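Local coordinates for A-type flavoprotein (Giardia intestinalis, PDB 2Q9U) that scavenges oxygen, probably by passing electrons from a flavin mononucleotide to a non-haem diiron site, at residues Cys72-Leu75 / Asp76-Lys79; Thr109-Cys112 / Gln113-Lys117; Asp237-Gly240 / Leu241-Glu245. All blocks are in the same frame, centred on the assembly; numbering follows the deposited sequence.

In the fold
All three contacts are local, each made within its own continuous run of chain, and none touches another; the centres of interactions 1 and 2 lie about 23 Å apart. Both of these serve the seven-stranded sheet of the beta-lactamase-like domain, interaction 1 in the turn entering strand 80-82 and interaction 2 on the helix between strands 105-108 and 127-129. Interaction 3 sits on helix 236-250, beside the six-stranded sheet. Interaction 2 is the most buried, yet it carries polar side-chain chemistry along its outer edge; interactions 1 and 3 are partly buried, with exposed residues on their outer sides. Interaction 1 relies on 3-10 turn bonds and a bridging water, interaction 3 on alpha-helical bonds with apolar side chains.

Interaction 1: Cys72-Leu75 / Asp76-Lys79; sequences CCPL and DKIK
I78 folds back onto C73 at the end of a short 3-10 turn, in the connection from helix 62-72 to strand 80-82 of the metallo-beta-lactamase-like domain. Two backbone bonds, each reaching back three residues as defines a 3-10 turn, wind it: K77 N donates to P74 O at 3.0 Å, and I78 N to L75 O at 3.2 Å. P74 stands just before the turn, where its carbonyl is used and the turn bonds need no N-H from it.

The I78 side chain passes over the carbonyls of the turn toward C73. Its CB lies 3.5 Å from L75 O. With CG1 anti to the carbonyl carbon (chi1 -57°), the chain next passes close to L75 O and, a little farther off, P74 O. A second bend (chi2 -65°) brings CD1 to C73, where it rests 3.9 Å from SG. The sulfur also packs against K77 CB at 3.7 Å, while the rest of that lysine leads its amine away. A compact, branched, apolar residue fits here because F45, I69 and F101 close around I78, whereas P74, D76 and K77 face outward. A water donates to L75 O at 2.7 Å and to I78 O at 2.8 Å, joining the turn to the chain that leaves it.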
loop_
_atom_site.group_PDB
_atom_site.type_symbol
_atom_site.label_atom_id
_atom_site.label_comp_id
_atom_site.label_asym_id
_atom_site.label_seq_id
_atom_site.Cartn_x
_atom_site.Cartn_y
_atom_site.Cartn_z
ATOM N N CYS A 72 -35.237 18.069 -4.951
ATOM C CA CYS A 72 -36.440 17.517 -5.575
ATOM C C CYS A 72 -37.735 17.816 -4.823
ATOM O O CYS A 72 -38.776 18.028 -5.448
ATOM C CB CYS A 72 -36.326 16.002 -5.686
ATOM S SG CYS A 72 -35.045 15.429 -6.839
ATOM N N CYS A 73 -37.676 17.760 -3.494
ATOM C CA CYS A 73 -38.874 17.879 -2.672
ATOM C C CYS A 73 -38.460 18.272 -1.253
ATOM O O CYS A 73 -37.533 17.675 -0.721
ATOM C CB CYS A 73 -39.568 16.522 -2.630
ATOM S SG CYS A 73 -41.128 16.474 -1.764
ATOM N N PRO A 74 -39.174 19.240 -0.613
ATOM C CA PRO A 74 -38.842 19.541 0.781
ATOM C C PRO A 74 -38.921 18.276 1.631
ATOM O O PRO A 74 -39.791 17.440 1.394
ATOM C CB PRO A 74 -39.961 20.508 1.205
ATOM C CG PRO A 74 -40.321 21.216 -0.091
ATOM C CD PRO A 74 -40.289 20.068 -1.103
ATOM N N LEU A 75 -38.011 18.129 2.593
ATOM C CA LEU A 75 -37.951 16.901 3.391
ATOM C C LEU A 75 -39.244 16.624 4.141
ATOM O O LEU A 75 -39.618 15.462 4.272
ATOM C CB LEU A 75 -36.780 16.905 4.367
ATOM C CG LEU A 75 -35.394 17.011 3.718
ATOM C CD1 LEU A 75 -34.379 17.031 4.820
ATOM C CD2 LEU A 75 -35.104 15.861 2.694
ATOM N N ASP A 76 -39.926 17.687 4.606
ATOM C CA ASP A 76 -41.211 17.548 5.314
ATOM C C ASP A 76 -42.376 17.104 4.429
ATOM O O ASP A 76 -43.449 16.750 4.942
ATOM C CB ASP A 76 -41.580 18.816 6.129
ATOM C CG ASP A 76 -41.907 20.036 5.254
ATOM O OD1 ASP A 76 -42.102 19.903 4.012
ATOM O OD2 ASP A 76 -42.012 21.160 5.832
ATOM N N LYS A 77 -42.164 17.087 3.114
ATOM C CA LYS A 77 -43.173 16.593 2.168
ATOM C C LYS A 77 -42.959 15.163 1.676
ATOM O O LYS A 77 -43.828 14.590 0.969
ATOM C CB LYS A 77 -43.322 17.553 0.988
ATOM C CG LYS A 77 -44.159 18.776 1.388
ATOM C CD LYS A 77 -44.375 19.744 0.219
ATOM C CE LYS A 77 -45.671 19.503 -0.540
ATOM N NZ LYS A 77 -45.987 20.690 -1.422
ATOM N N ILE A 78 -41.831 14.564 2.069
ATOM C CA ILE A 78 -41.619 13.142 1.800
ATOM C C ILE A 78 -42.610 12.324 2.632
ATOM O O ILE A 78 -42.649 12.456 3.874
ATOM C CB ILE A 78 -40.144 12.721 2.107
ATOM C CG1 ILE A 78 -39.154 13.578 1.280
ATOM C CG2 ILE A 78 -39.949 11.187 1.906
ATOM C CD1 ILE A 78 -39.232 13.372 -0.267
ATOM N N LYS A 79 -43.422 11.516 1.954
ATOM C CA LYS A 79 -44.424 10.650 2.621
ATOM C C LYS A 79 -43.889 9.257 2.973
ATOM O O LYS A 79 -44.213 8.721 4.032
ATOM C CB LYS A 79 -45.705 10.524 1.769
ATOM C CG LYS A 79 -46.741 9.449 2.280
ATOM C CD LYS A 79 -47.335 9.839 3.660
ATOM C CE LYS A 79 -48.265 8.759 4.231
ATOM N NZ LYS A 79 -48.884 9.284 5.503
HETATM O O HOH W 1 -41.262 13.932 5.762
#

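Interaction 2: Thr109-Cys112 / Gln113-Lys117; sequences TKKC and QEHLK
C112 and L116 pack one turn apart on the buried side of their helix, SG against CD1 at 3.9 Å. Beneath them the backbone bond from L116 N to C112 O is short, 2.8 Å, and L116 goes on to W127 and A91. T109 opens the helix as its N-cap: its OG1 accepts a weak bond from C112 N, a common task for threonine. K111 O stands 3.5 Å above one face of the H115 ring, offset toward its rim, and K111 CG makes an off-centre CH-pi contact. D155 bonds H115 ND1, and F382 of the second subunit meets the ring. The helix is the crossover of a beta-alpha-beta unit, running between strands 105-108 and 127-129, and buried Q113 leans on W127 and I129 of the latter.

Toward solvent lie the long, polar chains of K110, K111 and E114. Exposed K110, bent at chi2 and chi3, reaches in alongside Q113, and its NZ donates to OE1 at 2.9 Å, in the carbonyl plane, which helps set the turn of the amide. E114 crosses K110 at about a right angle. K111 NZ stays 4.2 Å from E114 OE1, and a water bridges the two, donating to the carboxylate and accepting only weakly from the lysine.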
loop_
_atom_site.group_PDB
_atom_site.type_symbol
_atom_site.label_atom_id
_atom_site.label_comp_id
_atom_site.label_asym_id
_atom_site.label_seq_id
_atom_site.Cartn_x
_atom_site.Cartn_y
_atom_site.Cartn_z
ATOM N N THR A 109 -40.005 -4.570 5.174
ATOM C CA THR A 109 -40.466 -5.850 5.699
ATOM C C THR A 109 -40.168 -5.912 7.204
ATOM O O THR A 109 -39.409 -5.103 7.741
ATOM C CB THR A 109 -39.744 -7.028 5.014
ATOM O OG1 THR A 109 -38.339 -6.920 5.261
ATOM C CG2 THR A 109 -40.012 -7.072 3.489
ATOM N N LYS A 110 -40.752 -6.894 7.871
ATOM C CA LYS A 110 -40.569 -7.051 9.306
ATOM C C LYS A 110 -39.096 -7.307 9.659
ATOM O O LYS A 110 -38.546 -6.690 10.588
ATOM C CB LYS A 110 -41.466 -8.165 9.841
ATOM C CG LYS A 110 -41.354 -8.376 11.356
ATOM C CD LYS A 110 -41.552 -7.091 12.154
ATOM C CE LYS A 110 -42.987 -6.893 12.602
ATOM N NZ LYS A 110 -43.135 -5.595 13.334
ATOM N N LYS A 111 -38.452 -8.177 8.889
ATOM C CA LYS A 111 -37.046 -8.480 9.128
ATOM C C LYS A 111 -36.182 -7.224 8.971
ATOM O O LYS A 111 -35.280 -6.978 9.778
ATOM C CB LYS A 111 -36.576 -9.622 8.233
ATOM C CG LYS A 111 -35.164 -10.080 8.539
ATOM C CD LYS A 111 -35.052 -10.692 9.951
ATOM C CE LYS A 111 -35.438 -12.150 9.938
ATOM N NZ LYS A 111 -35.167 -12.754 11.257
ATOM N N CYS A 112 -36.483 -6.424 7.950
ATOM C CA CYS A 112 -35.739 -5.184 7.731
ATOM C C CYS A 112 -35.946 -4.213 8.895
ATOM O O CYS A 112 -34.985 -3.679 9.417
ATOM C CB CYS A 112 -36.054 -4.553 6.372
ATOM S SG CYS A 112 -34.972 -3.151 5.977
ATOM N N GLN A 113 -37.187 -4.032 9.337
ATOM C CA GLN A 113 -37.463 -3.162 10.487
ATOM C C GLN A 113 -36.703 -3.584 11.757
ATOM O O GLN A 113 -36.084 -2.746 12.410
ATOM C CB GLN A 113 -38.964 -3.083 10.774
ATOM C CG GLN A 113 -39.316 -2.222 12.016
ATOM C CD GLN A 113 -40.662 -2.597 12.603
ATOM O OE1 GLN A 113 -41.021 -3.778 12.650
ATOM N NE2 GLN A 113 -41.435 -1.591 13.022
ATOM N N GLU A 114 -36.741 -4.872 12.082
ATOM C CA GLU A 114 -35.980 -5.419 13.216
ATOM C C GLU A 114 -34.486 -5.071 13.145
ATOM O O GLU A 114 -33.887 -4.656 14.143
ATOM C CB GLU A 114 -36.181 -6.936 13.285
ATOM C CG GLU A 114 -37.606 -7.279 13.745
ATOM C CD GLU A 114 -37.981 -8.747 13.632
ATOM O OE1 GLU A 114 -37.298 -9.522 12.926
ATOM O OE2 GLU A 114 -38.985 -9.127 14.277
ATOM N N HIS A 115 -33.896 -5.223 11.957
ATOM C CA HIS A 115 -32.471 -4.957 11.773
ATOM C C HIS A 115 -32.169 -3.452 11.817
ATOM O O HIS A 115 -31.191 -3.041 12.445
ATOM C CB HIS A 115 -31.926 -5.633 10.494
ATOM C CG HIS A 115 -31.887 -7.135 10.562
ATOM N ND1 HIS A 115 -31.644 -7.924 9.457
ATOM C CD2 HIS A 115 -32.103 -7.993 11.592
ATOM C CE1 HIS A 115 -31.699 -9.201 9.802
ATOM N NE2 HIS A 115 -31.971 -9.270 11.094
ATOM N N LEU A 116 -33.000 -2.631 11.159
ATOM C CA LEU A 116 -32.844 -1.176 11.219
ATOM C C LEU A 116 -32.894 -0.651 12.664
ATOM O O LEU A 116 -32.098 0.203 13.072
ATOM C CB LEU A 116 -33.947 -0.462 10.395
ATOM C CG LEU A 116 -33.841 -0.513 8.875
ATOM C CD1 LEU A 116 -35.160 -0.013 8.211
ATOM C CD2 LEU A 116 -32.630 0.272 8.371
ATOM N N LYS A 117 -33.855 -1.141 13.434
ATOM C CA LYS A 117 -33.945 -0.711 14.837
ATOM C C LYS A 117 -32.730 -1.126 15.672
ATOM O O LYS A 117 -32.233 -0.332 16.477
ATOM C CB LYS A 117 -35.230 -1.226 15.480
ATOM C CG LYS A 117 -36.506 -0.550 15.077
ATOM C CD LYS A 117 -37.665 -1.344 15.706
ATOM C CE LYS A 117 -39.014 -0.775 15.355
ATOM N NZ LYS A 117 -40.132 -1.515 16.057
HETATM O O HOH W 2 -34.553 -10.046 13.245
#

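Interaction 3: Asp237-Gly240 / Leu241-Glu245; sequences DAMG and LAIAE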
loop_
_atom_site.group_PDB
_atom_site.type_symbol
_atom_site.label_atom_id
_atom_site.label_comp_id
_atom_site.label_asym_id
_atom_site.label_seq_id
_atom_site.Cartn_x
_atom_site.Cartn_y
_atom_site.Cartn_z
ATOM N N ASP A 237 -30.669 -3.718 -24.007
ATOM C CA ASP A 237 -29.787 -4.840 -24.217
ATOM C C ASP A 237 -28.847 -5.130 -23.060
ATOM O O ASP A 237 -28.645 -6.278 -22.731
ATOM C CB ASP A 237 -28.976 -4.743 -25.507
ATOM C CG ASP A 237 -29.840 -4.677 -26.760
ATOM O OD1 ASP A 237 -30.915 -5.227 -26.777
ATOM O OD2 ASP A 237 -29.411 -4.080 -27.704
ATOM N N ALA A 238 -28.227 -4.085 -22.505
ATOM C CA ALA A 238 -27.279 -4.320 -21.421
ATOM C C ALA A 238 -27.957 -4.991 -20.231
ATOM O O ALA A 238 -27.365 -5.840 -19.565
ATOM C CB ALA A 238 -26.624 -3.014 -20.995
ATOM N N MET A 239 -29.201 -4.605 -19.971
ATOM C CA MET A 239 -30.007 -5.258 -18.947
ATOM C C MET A 239 -30.177 -6.766 -19.194
ATOM O O MET A 239 -30.100 -7.566 -18.253
ATOM C CB MET A 239 -31.369 -4.559 -18.826
ATOM C CG MET A 239 -32.266 -5.143 -17.700
ATOM S SD MET A 239 -33.893 -4.347 -17.675
ATOM C CE MET A 239 -34.534 -4.620 -19.336
ATOM N N GLY A 240 -30.378 -7.132 -20.463
ATOM C CA GLY A 240 -30.458 -8.552 -20.889
ATOM C C GLY A 240 -29.205 -9.347 -20.550
ATOM O O GLY A 240 -29.282 -10.475 -20.049
ATOM N N LEU A 241 -28.043 -8.742 -20.788
ATOM C CA LEU A 241 -26.746 -9.340 -20.448
ATOM C C LEU A 241 -26.580 -9.592 -18.941
ATOM O O LEU A 241 -26.076 -10.642 -18.509
ATOM C CB LEU A 241 -25.612 -8.410 -20.932
ATOM C CG LEU A 241 -25.471 -8.188 -22.447
ATOM C CD1 LEU A 241 -24.216 -7.339 -22.754
ATOM C CD2 LEU A 241 -25.422 -9.534 -23.196
ATOM N N ALA A 242 -26.963 -8.592 -18.151
ATOM C CA ALA A 242 -26.826 -8.677 -16.715
ATOM C C ALA A 242 -27.690 -9.838 -16.186
ATOM O O ALA A 242 -27.224 -10.666 -15.399
ATOM C CB ALA A 242 -27.243 -7.372 -16.093
ATOM N N ILE A 243 -28.953 -9.851 -16.603
ATOM C CA ILE A 243 -29.889 -10.912 -16.229
ATOM C C ILE A 243 -29.358 -12.283 -16.653
ATOM O O ILE A 243 -29.386 -13.226 -15.843
ATOM C CB ILE A 243 -31.305 -10.668 -16.811
ATOM C CG1 ILE A 243 -31.942 -9.450 -16.130
ATOM C CG2 ILE A 243 -32.201 -11.896 -16.574
ATOM C CD1 ILE A 243 -33.164 -8.891 -16.852
ATOM N N ALA A 244 -28.862 -12.369 -17.891
ATOM C CA ALA A 244 -28.315 -13.645 -18.428
ATOM C C ALA A 244 -27.133 -14.186 -17.614
ATOM O O ALA A 244 -27.034 -15.403 -17.406
ATOM C CB ALA A 244 -27.932 -13.506 -19.871
ATOM N N GLU A 245 -26.248 -13.297 -17.151
ATOM C CA GLU A 245 -25.118 -13.717 -16.304
ATOM C C GLU A 245 -25.592 -14.258 -14.947
ATOM O O GLU A 245 -25.136 -15.320 -14.501
ATOM C CB GLU A 245 -24.130 -12.556 -16.109
ATOM C CG GLU A 245 -22.893 -12.901 -15.210
ATOM C CD GLU A 245 -21.958 -13.940 -15.825
ATOM O OE1 GLU A 245 -21.952 -14.084 -17.065
ATOM O OE2 GLU A 245 -21.219 -14.605 -15.068
#
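L241, G240 and M239 account for most of the surface that this piece of alpha-helix 236-250 buries against itself, and each does so differently. The packing is that of residues four apart: every N-H from L241 to A244 bonds to the carbonyl four residues back. L241 rides on the carbonyls of the preceding turn: its CB lies 3.4 Å from A238 O, and its CG approaches D237 O at 3.7 Å. The leucine is exposed, and these two carbons pack on the two carbonyl oxygens, one of which, D237 O, also takes the L241 N-H.

G240 has no side chain and takes part through its backbone alone. Its carbonyl oxygen accepts from A244 N at 2.9 Å, and the A244 methyl, CB, sits 3.3 Å from the same oxygen. The backbone angles here are ordinary helical ones, so no special conformation explains the glycine.

M239 pairs with I243, one turn on. The methionine swings its chain out opposite its own N (chi1 -177°), which lays it beside the isoleucine, both pointing the same way, and its CG meets I243 CD1 at 3.9 Å. I243 in turn bends over the carbonyl that its own N-H grips: CG1 is 3.4 Å from M239 O, and I243 N bonds that oxygen at 3.0 Å. The two apolar side chains make a shared patch.

This patch rests on I226 of strand 225-228, with M239 also reaching W234 of strand 234-235 and I243 touching F173. A242 and E245 face helix 189-204 through F196, and the E245 carboxylate is held by R248 and Y306.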